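Local coordinates for amine oxidase domain-containing protein (Pyrococcus furiosus, PDB 3NRN) that is of unknown function but binds AMP, and is probably an oxidoreductase related to the flavin-containing amine oxidases, at residues K122-E127 against E167-I172; W133-I138 against F143-L148; L307-Y312 against E345-Q350. All coordinates share one frame; numbering follows the deposited sequence.

Contact 1: K122-E127 against E167-I172; sequences KLPKEE and ELAKEI
L123 spreads its two methyls over neighbouring residues of helix 165-178, CD2 on A169 and CD1 on K170. Its CG lies anti to the carbonyl carbon (chi1 -61°), which points the fork at the helix. CD2 sits 3.7 Å from A169 CB. CD1 rests against the aliphatic chain of K170, 3.8 Å from K170 CG and the same distance from K170 CE. That lysine chain is fully extended beyond CG, and the leucine crosses the lysine methylenes at about a right angle. The proline that follows shares the alanine: P124 CD comes to 3.5 Å from A169 CB, slightly tighter than normal carbon contact, and P124 CG stands a little further off. A169 is therefore touched by two consecutive loop residues, and its small methyl is consistent with the close approach of the loop, L123 CA to A169 CA being 6.4 Å. Every contact is carbon on carbon, and no hydrogen bond ties the two segments together. Shortening L123 to an alanine here would take away both methyls, and would probably open a gap beside the K170 methylenes and leave A169 CB with P124 as its main neighbour from the loop. Around this patch L123 also reaches L166 and R173 on the same helix, while P124 leans on A165 and on W133 of helix 130-137. K170 touches P384, in a loop. What results is a connecting loop, running from helix 115-119 to helix 130-137, laid across the flank of a later helix. It joins that loop to helix 165-178 within a mainly helical region that is probably the helical part of the amine oxidase fold, away from the AMP pocket.

Contact 2: W133-I138 against F143-L148; sequences WIKEKI and FLLSVL
I134 of helix 130-137 faces L144, L145 and L148 of helix 142-156 in an alpha-alpha hairpin: two helices joined by a short connection, with 149° between the directions of segments 133-137 and 143-148, not far from antiparallel. The axes of these two segments come no closer than 10.9 Å, so the gap is bridged by long aliphatic side chains rather than by close backbones, and no hydrogen bond crosses it. I134, L145 and L144 bury the most. I134 CG2, anti to the backbone N, lies 3.9 Å from L145 CD2, with the two side chains sliding past each other in opposite directions; L144 CD2 is at the margin of the same methyl. CG2 also touches L148 CD1, which CG1 and CD1 of I134 meet as well, the isoleucine and L148 reaching toward each other tip to tip. L145 starts out pointing along the interface, but its end swings in. Its other methyl, CD1, is crossed at about a right angle by the extended chain of K135, whose CE is 4.0 Å away, so the lysine packs methylenes against L145 at the margin while its amino group makes a long, weak ion pair with E140. L144 serves the end near the connection. Its CG is anti to the backbone N (chi1 -179°), which extends the side chain toward I138, and the two cross roughly perpendicularly. I134 also packs on L168 of helix 165-178, and is the buried member of an otherwise fairly open contact. At the turn end, L144 CD2 rests against two I138 carbons, 3.7 Å from CD1 and 3.8 Å from CG2.

Contact 3: L307-Y312 against E345-Q350; sequences LAREGY and EPLLAQ
The Y312 ring meets E345 at its edge, with the carboxylate oxygen OE1 lying near the ring plane. The hydroxyl donates a short hydrogen bond, Y312 OH to E345 OE1 at 2.5 Å, and Y312 CE1 also lies close to that oxygen. Ring and carboxylate planes are turned 59° apart, and the hydroxyl approaches from above the carboxylate plane, 37° out of it. The glutamate reaches across with an extended chain from a first torsion away from any staggered position (chi1 25°). The other flat group, the R309 guanidinium, is approached obliquely by L347, with R309 NH2 3.9 Å from L347 CD2; its NE is anchored elsewhere, on the backbone O of K45. R309 NH1 remains 5.7 Å from E345 OE1, near enough that its charge may favour an ionised carboxylate. R309 to Y312 form a type II beta turn, with G311 at positive phi. In the mixed sheet, strand 269-277 runs between strands 312-320 and 345-351, and both Y312 and E345 touch its P277, so the bond spans a whole strand. L347 and L348 form a classic beta bulge opposite N273; F47 of strand 47-50 touches R309, Y312 and L347, while helix 326-340 packs on P346 and A349.

Contacts 1 and 2 belong to one helical region: contact 2 is nested within the chain loop closed by contact 1, W133 of contact 2 packs on P124 and L168 of contact 1, and L168 also touches I134. Contact 3 lies in the mixed sheet, its centre about 39 Å from that of contact 1 and 35 Å from that of contact 2. None is deep core; contact 1 is partly buried, whereas contacts 2 and 3 are surface contacts. Loop on helix and helix on helix rely on aliphatic carbon, with lysine methylenes extending the apolar patch in both, while contact 3 joins a turn to a strand outermost within this chain mainly by a hydrogen bond, with one arginine-leucine touch beside it.

Contact 1: K122-E127 against E167-I172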
ATOM      1  N   LYS A 122      15.519 -19.527   3.744  1.00 71.26           N
ATOM      2  CA  LYS A 122      15.385 -20.024   5.108  1.00 69.22           C
ATOM      3  C   LYS A 122      14.823 -18.970   6.054  1.00 68.89           C
ATOM      4  O   LYS A 122      15.487 -17.987   6.377  1.00 73.36           O
ATOM      5  CB  LYS A 122      16.736 -20.540   5.617  1.00 68.55           C
ATOM      6  CG  LYS A 122      17.112 -21.900   5.036  1.00 72.22           C
ATOM      7  CD  LYS A 122      18.445 -22.423   5.553  1.00 75.85           C
ATOM      8  CE  LYS A 122      19.624 -21.720   4.899  1.00 71.74           C
ATOM      9  NZ  LYS A 122      20.918 -22.324   5.323  1.00 65.82           N
ATOM     10  N   LEU A 123      13.585 -19.188   6.490  1.00 65.71           N
ATOM     11  CA  LEU A 123      12.901 -18.272   7.395  1.00 61.85           C
ATOM     12  C   LEU A 123      12.880 -18.804   8.827  1.00 62.09           C
ATOM     13  O   LEU A 123      13.056 -19.998   9.059  1.00 65.67           O
ATOM     14  CB  LEU A 123      11.469 -18.035   6.910  1.00 56.82           C
ATOM     15  CG  LEU A 123      11.330 -17.410   5.519  1.00 60.28           C
ATOM     16  CD1 LEU A 123       9.867 -17.341   5.137  1.00 62.89           C
ATOM     17  CD2 LEU A 123      11.950 -16.023   5.507  1.00 61.54           C
ATOM     18  N   PRO A 124      12.656 -17.917   9.807  1.00 62.29           N
ATOM     19  CA  PRO A 124      12.615 -18.300  11.220  1.00 65.70           C
ATOM     20  C   PRO A 124      11.435 -19.168  11.651  1.00 70.02           C
ATOM     21  O   PRO A 124      10.273 -18.803  11.464  1.00 73.33           O
ATOM     22  CB  PRO A 124      12.629 -16.953  11.938  1.00 65.13           C
ATOM     23  CG  PRO A 124      11.911 -16.061  10.981  1.00 62.63           C
ATOM     24  CD  PRO A 124      12.521 -16.457   9.662  1.00 61.56           C
ATOM     25  N   LYS A 125      11.754 -20.319  12.235  1.00 69.83           N
ATOM     26  CA  LYS A 125      10.747 -21.251  12.734  1.00 69.39           C
ATOM     27  C   LYS A 125      10.231 -20.652  14.039  1.00 66.00           C
ATOM     28  O   LYS A 125       9.204 -21.066  14.578  1.00 63.78           O
ATOM     29  CB  LYS A 125      11.390 -22.620  12.995  1.00 71.48           C
ATOM     30  CG  LYS A 125      10.463 -23.695  13.569  1.00 73.04           C
ATOM     31  CD  LYS A 125       9.573 -24.337  12.510  1.00 72.23           C
ATOM     32  CE  LYS A 125       8.444 -23.417  12.080  1.00 76.31           C
ATOM     33  NZ  LYS A 125       7.547 -23.076  13.220  1.00 73.83           N
ATOM     34  N   GLU A 126      10.968 -19.664  14.533  1.00 66.02           N
ATOM     35  CA  GLU A 126      10.632 -18.967  15.767  1.00 68.28           C
ATOM     36  C   GLU A 126       9.295 -18.238  15.646  1.00 65.88           C
ATOM     37  O   GLU A 126       8.958 -17.706  14.586  1.00 60.79           O
ATOM     38  CB  GLU A 126      11.720 -17.934  16.098  1.00 74.28           C
ATOM     39  CG  GLU A 126      13.129 -18.490  16.270  1.00 78.42           C
ATOM     40  CD  GLU A 126      13.422 -18.916  17.697  1.00 82.78           C
ATOM     41  OE1 GLU A 126      13.237 -18.086  18.613  1.00 85.70           O
ATOM     42  OE2 GLU A 126      13.843 -20.074  17.905  1.00 84.71           O
ATOM     43  N   GLU A 127       8.537 -18.225  16.738  1.00 62.42           N
ATOM     44  CA  GLU A 127       7.260 -17.525  16.777  1.00 62.16           C
ATOM     45  C   GLU A 127       7.347 -16.508  17.907  1.00 55.83           C
ATOM     46  O   GLU A 127       6.676 -16.626  18.931  1.00 57.85           O
ATOM     47  CB  GLU A 127       6.089 -18.490  17.014  1.00 63.90           C
ATOM     48  CG  GLU A 127       6.215 -19.394  18.229  1.00 76.52           C
ATOM     49  CD  GLU A 127       6.853 -20.730  17.900  1.00 85.04           C
ATOM     50  OE1 GLU A 127       8.042 -20.751  17.510  1.00 85.52           O
ATOM     51  OE2 GLU A 127       6.159 -21.763  18.030  1.00 88.53           O
ATOM     52  N   GLU A 167       7.022 -12.491   9.792  1.00 27.76           N
ATOM     53  CA  GLU A 167       6.520 -11.426   8.934  1.00 25.17           C
ATOM     54  C   GLU A 167       7.649 -10.497   8.523  1.00 29.16           C
ATOM     55  O   GLU A 167       7.771 -10.151   7.348  1.00 26.49           O
ATOM     56  CB  GLU A 167       5.420 -10.633   9.641  1.00 27.09           C
ATOM     57  CG  GLU A 167       4.838  -9.482   8.825  1.00 29.25           C
ATOM     58  CD  GLU A 167       4.412  -9.893   7.425  1.00 34.93           C
ATOM     59  OE1 GLU A 167       3.912 -11.020   7.255  1.00 38.32           O
ATOM     60  OE2 GLU A 167       4.563  -9.077   6.490  1.00 35.31           O
ATOM     61  N   LEU A 168       8.483 -10.099   9.483  1.00 26.27           N
ATOM     62  CA  LEU A 168       9.604  -9.215   9.168  1.00 27.96           C
ATOM     63  C   LEU A 168      10.567  -9.906   8.215  1.00 28.49           C
ATOM     64  O   LEU A 168      11.095  -9.287   7.290  1.00 25.95           O
ATOM     65  CB  LEU A 168      10.371  -8.812  10.435  1.00 28.48           C
ATOM     66  CG  LEU A 168      11.619  -7.967  10.146  1.00 25.08           C
ATOM     67  CD1 LEU A 168      11.191  -6.646   9.536  1.00 27.13           C
ATOM     68  CD2 LEU A 168      12.416  -7.728  11.418  1.00 25.33           C
ATOM     69  N   ALA A 169      10.802 -11.192   8.458  1.00 31.87           N
ATOM     70  CA  ALA A 169      11.702 -11.970   7.617  1.00 30.89           C
ATOM     71  C   ALA A 169      11.177 -11.989   6.185  1.00 25.60           C
ATOM     72  O   ALA A 169      11.939 -11.832   5.236  1.00 26.37           O
ATOM     73  CB  ALA A 169      11.824 -13.396   8.152  1.00 29.33           C
ATOM     74  N   LYS A 170       9.873 -12.182   6.031  1.00 27.45           N
ATOM     75  CA  LYS A 170       9.278 -12.221   4.699  1.00 24.24           C
ATOM     76  C   LYS A 170       9.350 -10.867   4.001  1.00 27.37           C
ATOM     77  O   LYS A 170       9.544 -10.794   2.785  1.00 27.41           O
ATOM     78  CB  LYS A 170       7.836 -12.726   4.784  1.00 28.09           C
ATOM     79  CG  LYS A 170       7.761 -14.217   5.102  1.00 24.43           C
ATOM     80  CD  LYS A 170       6.335 -14.678   5.266  1.00 33.73           C
ATOM     81  CE  LYS A 170       6.258 -16.185   5.406  1.00 36.15           C
ATOM     82  NZ  LYS A 170       4.848 -16.650   5.568  1.00 36.92           N
ATOM     83  N   GLU A 171       9.203  -9.791   4.764  1.00 28.94           N
ATOM     84  CA  GLU A 171       9.301  -8.455   4.187  1.00 26.05           C
ATOM     85  C   GLU A 171      10.767  -8.193   3.832  1.00 30.25           C
ATOM     86  O   GLU A 171      11.075  -7.471   2.880  1.00 24.95           O
ATOM     87  CB  GLU A 171       8.771  -7.415   5.179  1.00 33.90           C
ATOM     88  CG  GLU A 171       7.248  -7.415   5.257  1.00 25.26           C
ATOM     89  CD  GLU A 171       6.700  -6.518   6.342  1.00 32.87           C
ATOM     90  OE1 GLU A 171       7.308  -5.465   6.624  1.00 21.64           O
ATOM     91  OE2 GLU A 171       5.640  -6.859   6.905  1.00 38.86           O
ATOM     92  N   ILE A 172      11.675  -8.793   4.597  1.00 22.65           N
ATOM     93  CA  ILE A 172      13.094  -8.643   4.320  1.00 27.18           C
ATOM     94  C   ILE A 172      13.383  -9.410   3.028  1.00 22.88           C
ATOM     95  O   ILE A 172      14.135  -8.949   2.185  1.00 29.69           O
ATOM     96  CB  ILE A 172      13.971  -9.205   5.470  1.00 27.89           C
ATOM     97  CG1 ILE A 172      13.885  -8.277   6.688  1.00 29.98           C
ATOM     98  CG2 ILE A 172      15.420  -9.326   4.999  1.00 30.36           C
ATOM     99  CD1 ILE A 172      14.561  -8.817   7.941  1.00 24.38           C
TER

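Contact 2: W133-I138 against F143-L148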
ATOM      1  N   TRP A 133      13.527 -11.229  18.087  1.00 39.51           N
ATOM      2  CA  TRP A 133      14.371 -12.048  17.233  1.00 37.65           C
ATOM      3  C   TRP A 133      15.575 -11.280  16.691  1.00 40.80           C
ATOM      4  O   TRP A 133      16.638 -11.861  16.480  1.00 38.88           O
ATOM      5  CB  TRP A 133      13.523 -12.685  16.115  1.00 45.03           C
ATOM      6  CG  TRP A 133      13.774 -12.236  14.709  1.00 47.70           C
ATOM      7  CD1 TRP A 133      13.534 -11.000  14.178  1.00 58.44           C
ATOM      8  CD2 TRP A 133      14.253 -13.047  13.631  1.00 50.03           C
ATOM      9  NE1 TRP A 133      13.828 -10.994  12.834  1.00 48.63           N
ATOM     10  CE2 TRP A 133      14.272 -12.237  12.473  1.00 47.51           C
ATOM     11  CE3 TRP A 133      14.664 -14.381  13.530  1.00 41.91           C
ATOM     12  CZ2 TRP A 133      14.691 -12.716  11.230  1.00 50.19           C
ATOM     13  CZ3 TRP A 133      15.080 -14.858  12.295  1.00 58.83           C
ATOM     14  CH2 TRP A 133      15.087 -14.026  11.160  1.00 49.11           C
ATOM     15  N   ILE A 134      15.425  -9.972  16.492  1.00 37.04           N
ATOM     16  CA  ILE A 134      16.540  -9.166  16.009  1.00 36.95           C
ATOM     17  C   ILE A 134      17.603  -9.073  17.114  1.00 39.18           C
ATOM     18  O   ILE A 134      18.796  -9.206  16.850  1.00 42.65           O
ATOM     19  CB  ILE A 134      16.075  -7.736  15.602  1.00 32.62           C
ATOM     20  CG1 ILE A 134      15.212  -7.808  14.336  1.00 36.12           C
ATOM     21  CG2 ILE A 134      17.284  -6.826  15.363  1.00 36.61           C
ATOM     22  CD1 ILE A 134      15.924  -8.394  13.124  1.00 25.24           C
ATOM     23  N   LYS A 135      17.170  -8.854  18.352  1.00 39.94           N
ATOM     24  CA  LYS A 135      18.107  -8.761  19.467  1.00 47.27           C
ATOM     25  C   LYS A 135      18.919 -10.051  19.614  1.00 49.79           C
ATOM     26  O   LYS A 135      20.124 -10.013  19.857  1.00 55.66           O
ATOM     27  CB  LYS A 135      17.358  -8.480  20.772  1.00 50.05           C
ATOM     28  CG  LYS A 135      16.676  -7.126  20.828  1.00 43.75           C
ATOM     29  CD  LYS A 135      15.880  -6.983  22.113  1.00 44.12           C
ATOM     30  CE  LYS A 135      15.169  -5.644  22.177  1.00 46.15           C
ATOM     31  NZ  LYS A 135      14.268  -5.566  23.362  1.00 49.55           N
ATOM     32  N   GLU A 136      18.256 -11.192  19.453  1.00 50.01           N
ATOM     33  CA  GLU A 136      18.918 -12.483  19.583  1.00 52.42           C
ATOM     34  C   GLU A 136      19.843 -12.799  18.409  1.00 56.30           C
ATOM     35  O   GLU A 136      21.030 -13.063  18.596  1.00 60.87           O
ATOM     36  CB  GLU A 136      17.870 -13.586  19.721  1.00 56.16           C
ATOM     37  CG  GLU A 136      16.866 -13.336  20.837  1.00 60.29           C
ATOM     38  CD  GLU A 136      15.761 -14.378  20.883  1.00 63.13           C
ATOM     39  OE1 GLU A 136      15.181 -14.678  19.816  1.00 63.73           O
ATOM     40  OE2 GLU A 136      15.462 -14.886  21.986  1.00 55.03           O
ATOM     41  N   LYS A 137      19.294 -12.767  17.199  1.00 55.17           N
ATOM     42  CA  LYS A 137      20.059 -13.069  15.992  1.00 50.87           C
ATOM     43  C   LYS A 137      21.193 -12.084  15.720  1.00 49.73           C
ATOM     44  O   LYS A 137      22.258 -12.477  15.245  1.00 48.00           O
ATOM     45  CB  LYS A 137      19.123 -13.120  14.777  1.00 48.40           C
ATOM     46  CG  LYS A 137      18.022 -14.172  14.879  1.00 43.34           C
ATOM     47  CD  LYS A 137      18.563 -15.594  14.761  1.00 53.28           C
ATOM     48  CE  LYS A 137      19.023 -15.900  13.337  1.00 69.99           C
ATOM     49  NZ  LYS A 137      19.383 -17.338  13.146  1.00 68.97           N
ATOM     50  N   ILE A 138      20.970 -10.809  16.017  1.00 46.20           N
ATOM     51  CA  ILE A 138      21.995  -9.798  15.780  1.00 48.04           C
ATOM     52  C   ILE A 138      22.540  -9.195  17.072  1.00 53.90           C
ATOM     53  O   ILE A 138      23.748  -9.222  17.315  1.00 53.32           O
ATOM     54  CB  ILE A 138      21.458  -8.658  14.894  1.00 42.58           C
ATOM     55  CG1 ILE A 138      21.013  -9.219  13.541  1.00 47.02           C
ATOM     56  CG2 ILE A 138      22.534  -7.597  14.710  1.00 32.37           C
ATOM     57  CD1 ILE A 138      20.332  -8.208  12.634  1.00 39.32           C
ATOM     58  N   PHE A 143      20.981   1.516  17.519  1.00 47.97           N
ATOM     59  CA  PHE A 143      20.788   2.143  16.214  1.00 43.26           C
ATOM     60  C   PHE A 143      19.901   1.297  15.306  1.00 43.45           C
ATOM     61  O   PHE A 143      18.942   1.795  14.711  1.00 43.20           O
ATOM     62  CB  PHE A 143      22.130   2.358  15.519  1.00 40.35           C
ATOM     63  CG  PHE A 143      22.002   2.789  14.087  1.00 40.54           C
ATOM     64  CD1 PHE A 143      21.623   4.089  13.767  1.00 41.08           C
ATOM     65  CD2 PHE A 143      22.232   1.884  13.053  1.00 32.90           C
ATOM     66  CE1 PHE A 143      21.474   4.487  12.437  1.00 45.35           C
ATOM     67  CE2 PHE A 143      22.088   2.271  11.715  1.00 40.35           C
ATOM     68  CZ  PHE A 143      21.709   3.574  11.408  1.00 46.64           C
ATOM     69  N   LEU A 144      20.239   0.016  15.204  1.00 36.47           N
ATOM     70  CA  LEU A 144      19.514  -0.917  14.359  1.00 38.64           C
ATOM     71  C   LEU A 144      18.046  -1.062  14.743  1.00 37.82           C
ATOM     72  O   LEU A 144      17.167  -1.020  13.881  1.00 35.65           O
ATOM     73  CB  LEU A 144      20.192  -2.289  14.396  1.00 40.94           C
ATOM     74  CG  LEU A 144      19.551  -3.387  13.541  1.00 34.87           C
ATOM     75  CD1 LEU A 144      19.604  -3.005  12.075  1.00 38.92           C
ATOM     76  CD2 LEU A 144      20.277  -4.692  13.768  1.00 39.02           C
ATOM     77  N   LEU A 145      17.783  -1.238  16.033  1.00 31.76           N
ATOM     78  CA  LEU A 145      16.417  -1.396  16.517  1.00 38.11           C
ATOM     79  C   LEU A 145      15.591  -0.143  16.252  1.00 36.43           C
ATOM     80  O   LEU A 145      14.376  -0.216  16.045  1.00 30.28           O
ATOM     81  CB  LEU A 145      16.434  -1.717  18.010  1.00 39.60           C
ATOM     82  CG  LEU A 145      17.035  -3.091  18.313  1.00 47.17           C
ATOM     83  CD1 LEU A 145      17.361  -3.217  19.794  1.00 54.61           C
ATOM     84  CD2 LEU A 145      16.052  -4.167  17.866  1.00 53.46           C
ATOM     85  N   SER A 146      16.265   1.000  16.247  1.00 31.63           N
ATOM     86  CA  SER A 146      15.617   2.278  16.007  1.00 31.94           C
ATOM     87  C   SER A 146      15.246   2.408  14.529  1.00 32.22           C
ATOM     88  O   SER A 146      14.147   2.843  14.194  1.00 32.09           O
ATOM     89  CB  SER A 146      16.553   3.417  16.423  1.00 38.04           C
ATOM     90  OG  SER A 146      15.878   4.661  16.414  1.00 42.04           O
ATOM     91  N   VAL A 147      16.168   2.035  13.647  1.00 32.88           N
ATOM     92  CA  VAL A 147      15.906   2.100  12.214  1.00 22.92           C
ATOM     93  C   VAL A 147      14.815   1.102  11.816  1.00 27.88           C
ATOM     94  O   VAL A 147      13.945   1.424  11.013  1.00 27.02           O
ATOM     95  CB  VAL A 147      17.182   1.802  11.391  1.00 31.22           C
ATOM     96  CG1 VAL A 147      16.827   1.587   9.911  1.00 25.01           C
ATOM     97  CG2 VAL A 147      18.159   2.957  11.526  1.00 28.09           C
ATOM     98  N   LEU A 148      14.859  -0.105  12.381  1.00 26.87           N
ATOM     99  CA  LEU A 148      13.864  -1.122  12.068  1.00 26.10           C
ATOM    100  C   LEU A 148      12.494  -0.725  12.586  1.00 28.64           C
ATOM    101  O   LEU A 148      11.478  -1.180  12.065  1.00 27.00           O
ATOM    102  CB  LEU A 148      14.268  -2.483  12.643  1.00 25.48           C
ATOM    103  CG  LEU A 148      15.422  -3.199  11.930  1.00 30.72           C
ATOM    104  CD1 LEU A 148      15.700  -4.531  12.601  1.00 38.88           C
ATOM    105  CD2 LEU A 148      15.069  -3.413  10.472  1.00 36.51           C
TER

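Contact 3: L307-Y312 against E345-Q350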
ATOM      1  N   LEU A 307       4.321  17.722 -10.130  1.00 37.38           N
ATOM      2  CA  LEU A 307       3.623  17.321  -8.914  1.00 41.22           C
ATOM      3  C   LEU A 307       3.703  18.411  -7.860  1.00 38.51           C
ATOM      4  O   LEU A 307       2.833  18.513  -7.000  1.00 42.81           O
ATOM      5  CB  LEU A 307       4.222  16.022  -8.371  1.00 41.39           C
ATOM      6  CG  LEU A 307       3.532  14.713  -8.768  1.00 43.60           C
ATOM      7  CD1 LEU A 307       3.054  14.751 -10.202  1.00 33.16           C
ATOM      8  CD2 LEU A 307       4.498  13.570  -8.545  1.00 34.75           C
ATOM      9  N   ALA A 308       4.756  19.221  -7.930  1.00 41.01           N
ATOM     10  CA  ALA A 308       4.947  20.321  -6.988  1.00 45.35           C
ATOM     11  C   ALA A 308       4.561  21.647  -7.637  1.00 42.22           C
ATOM     12  O   ALA A 308       4.387  21.725  -8.850  1.00 45.54           O
ATOM     13  CB  ALA A 308       6.403  20.375  -6.526  1.00 38.99           C
ATOM     14  N   ARG A 309       4.421  22.683  -6.818  1.00 52.24           N
ATOM     15  CA  ARG A 309       4.078  24.010  -7.317  1.00 53.85           C
ATOM     16  C   ARG A 309       5.374  24.678  -7.761  1.00 56.63           C
ATOM     17  O   ARG A 309       6.447  24.371  -7.236  1.00 57.35           O
ATOM     18  CB  ARG A 309       3.428  24.842  -6.210  1.00 53.54           C
ATOM     19  CG  ARG A 309       2.930  26.213  -6.654  1.00 56.03           C
ATOM     20  CD  ARG A 309       2.806  27.158  -5.463  1.00 52.73           C
ATOM     21  NE  ARG A 309       1.942  26.619  -4.417  1.00 54.25           N
ATOM     22  CZ  ARG A 309       1.956  27.027  -3.151  1.00 42.05           C
ATOM     23  NH1 ARG A 309       2.792  27.983  -2.764  1.00 44.63           N
ATOM     24  NH2 ARG A 309       1.141  26.470  -2.266  1.00 36.41           N
ATOM     25  N   GLU A 310       5.273  25.589  -8.725  1.00 60.66           N
ATOM     26  CA  GLU A 310       6.441  26.303  -9.239  1.00 58.49           C
ATOM     27  C   GLU A 310       7.316  26.854  -8.114  1.00 54.32           C
ATOM     28  O   GLU A 310       6.811  27.409  -7.140  1.00 54.54           O
ATOM     29  CB  GLU A 310       5.988  27.451 -10.147  1.00 67.55           C
ATOM     30  CG  GLU A 310       7.100  28.406 -10.584  1.00 69.12           C
ATOM     31  CD  GLU A 310       8.154  27.743 -11.454  1.00 72.68           C
ATOM     32  OE1 GLU A 310       7.784  27.148 -12.488  1.00 77.45           O
ATOM     33  OE2 GLU A 310       9.353  27.825 -11.111  1.00 67.13           O
ATOM     34  N   GLY A 311       8.628  26.693  -8.257  1.00 55.23           N
ATOM     35  CA  GLY A 311       9.560  27.186  -7.255  1.00 54.75           C
ATOM     36  C   GLY A 311       9.470  26.456  -5.931  1.00 60.47           C
ATOM     37  O   GLY A 311      10.010  26.909  -4.915  1.00 54.58           O
ATOM     38  N   TYR A 312       8.787  25.316  -5.938  1.00 57.29           N
ATOM     39  CA  TYR A 312       8.626  24.523  -4.729  1.00 54.91           C
ATOM     40  C   TYR A 312       8.921  23.048  -4.935  1.00 53.31           C
ATOM     41  O   TYR A 312       8.862  22.533  -6.050  1.00 51.14           O
ATOM     42  CB  TYR A 312       7.204  24.663  -4.190  1.00 49.46           C
ATOM     43  CG  TYR A 312       6.969  25.903  -3.368  1.00 51.94           C
ATOM     44  CD1 TYR A 312       7.554  26.048  -2.114  1.00 48.05           C
ATOM     45  CD2 TYR A 312       6.144  26.925  -3.836  1.00 53.17           C
ATOM     46  CE1 TYR A 312       7.321  27.179  -1.342  1.00 51.30           C
ATOM     47  CE2 TYR A 312       5.905  28.062  -3.074  1.00 51.82           C
ATOM     48  CZ  TYR A 312       6.496  28.181  -1.827  1.00 56.91           C
ATOM     49  OH  TYR A 312       6.254  29.302  -1.065  1.00 59.45           O
ATOM     50  N   GLU A 345       6.960  24.924   4.583  1.00 41.21           N
ATOM     51  CA  GLU A 345       5.663  25.465   4.977  1.00 45.56           C
ATOM     52  C   GLU A 345       4.532  24.447   4.843  1.00 42.98           C
ATOM     53  O   GLU A 345       4.158  24.052   3.741  1.00 48.15           O
ATOM     54  CB  GLU A 345       5.351  26.728   4.169  1.00 53.76           C
ATOM     55  CG  GLU A 345       6.049  26.807   2.820  1.00 56.78           C
ATOM     56  CD  GLU A 345       6.164  28.237   2.312  1.00 61.45           C
ATOM     57  OE1 GLU A 345       6.762  28.450   1.236  1.00 55.45           O
ATOM     58  OE2 GLU A 345       5.659  29.154   2.991  1.00 70.33           O
ATOM     59  N   PRO A 346       3.972  24.010   5.982  1.00 43.14           N
ATOM     60  CA  PRO A 346       2.880  23.035   6.059  1.00 39.93           C
ATOM     61  C   PRO A 346       1.756  23.270   5.055  1.00 44.24           C
ATOM     62  O   PRO A 346       1.169  24.350   5.010  1.00 47.32           O
ATOM     63  CB  PRO A 346       2.400  23.177   7.501  1.00 33.55           C
ATOM     64  CG  PRO A 346       3.668  23.479   8.234  1.00 33.26           C
ATOM     65  CD  PRO A 346       4.337  24.491   7.329  1.00 40.99           C
ATOM     66  N   LEU A 347       1.463  22.249   4.253  1.00 41.77           N
ATOM     67  CA  LEU A 347       0.401  22.334   3.252  1.00 39.92           C
ATOM     68  C   LEU A 347      -0.863  21.639   3.736  1.00 39.70           C
ATOM     69  O   LEU A 347      -1.960  22.185   3.640  1.00 37.33           O
ATOM     70  CB  LEU A 347       0.837  21.680   1.939  1.00 39.40           C
ATOM     71  CG  LEU A 347       1.782  22.412   0.989  1.00 48.68           C
ATOM     72  CD1 LEU A 347       2.093  21.505  -0.194  1.00 48.48           C
ATOM     73  CD2 LEU A 347       1.141  23.702   0.510  1.00 42.83           C
ATOM     74  N   LEU A 348      -0.698  20.424   4.255  1.00 38.18           N
ATOM     75  CA  LEU A 348      -1.829  19.645   4.729  1.00 32.70           C
ATOM     76  C   LEU A 348      -1.387  18.365   5.427  1.00 38.85           C
ATOM     77  O   LEU A 348      -0.439  17.698   5.001  1.00 31.56           O
ATOM     78  CB  LEU A 348      -2.734  19.284   3.547  1.00 31.82           C
ATOM     79  CG  LEU A 348      -3.947  18.389   3.797  1.00 32.22           C
ATOM     80  CD1 LEU A 348      -5.082  19.216   4.383  1.00 30.68           C
ATOM     81  CD2 LEU A 348      -4.389  17.754   2.487  1.00 31.65           C
ATOM     82  N   ALA A 349      -2.081  18.034   6.510  1.00 31.28           N
ATOM     83  CA  ALA A 349      -1.802  16.821   7.258  1.00 34.67           C
ATOM     84  C   ALA A 349      -3.018  15.948   6.992  1.00 36.22           C
ATOM     85  O   ALA A 349      -4.150  16.391   7.170  1.00 33.94           O
ATOM     86  CB  ALA A 349      -1.682  17.126   8.743  1.00 38.87           C
ATOM     87  N   GLN A 350      -2.791  14.723   6.541  1.00 32.52           N
ATOM     88  CA  GLN A 350      -3.901  13.824   6.254  1.00 31.71           C
ATOM     89  C   GLN A 350      -3.897  12.632   7.196  1.00 34.72           C
ATOM     90  O   GLN A 350      -2.873  11.962   7.360  1.00 26.19           O
ATOM     91  CB  GLN A 350      -3.823  13.329   4.808  1.00 30.28           C
ATOM     92  CG  GLN A 350      -4.172  14.368   3.759  1.00 32.34           C
ATOM     93  CD  GLN A 350      -3.712  13.952   2.372  1.00 26.68           C
ATOM     94  OE1 GLN A 350      -2.515  13.827   2.120  1.00 25.24           O
ATOM     95  NE2 GLN A 350      -4.658  13.732   1.472  1.00 28.83           N
TER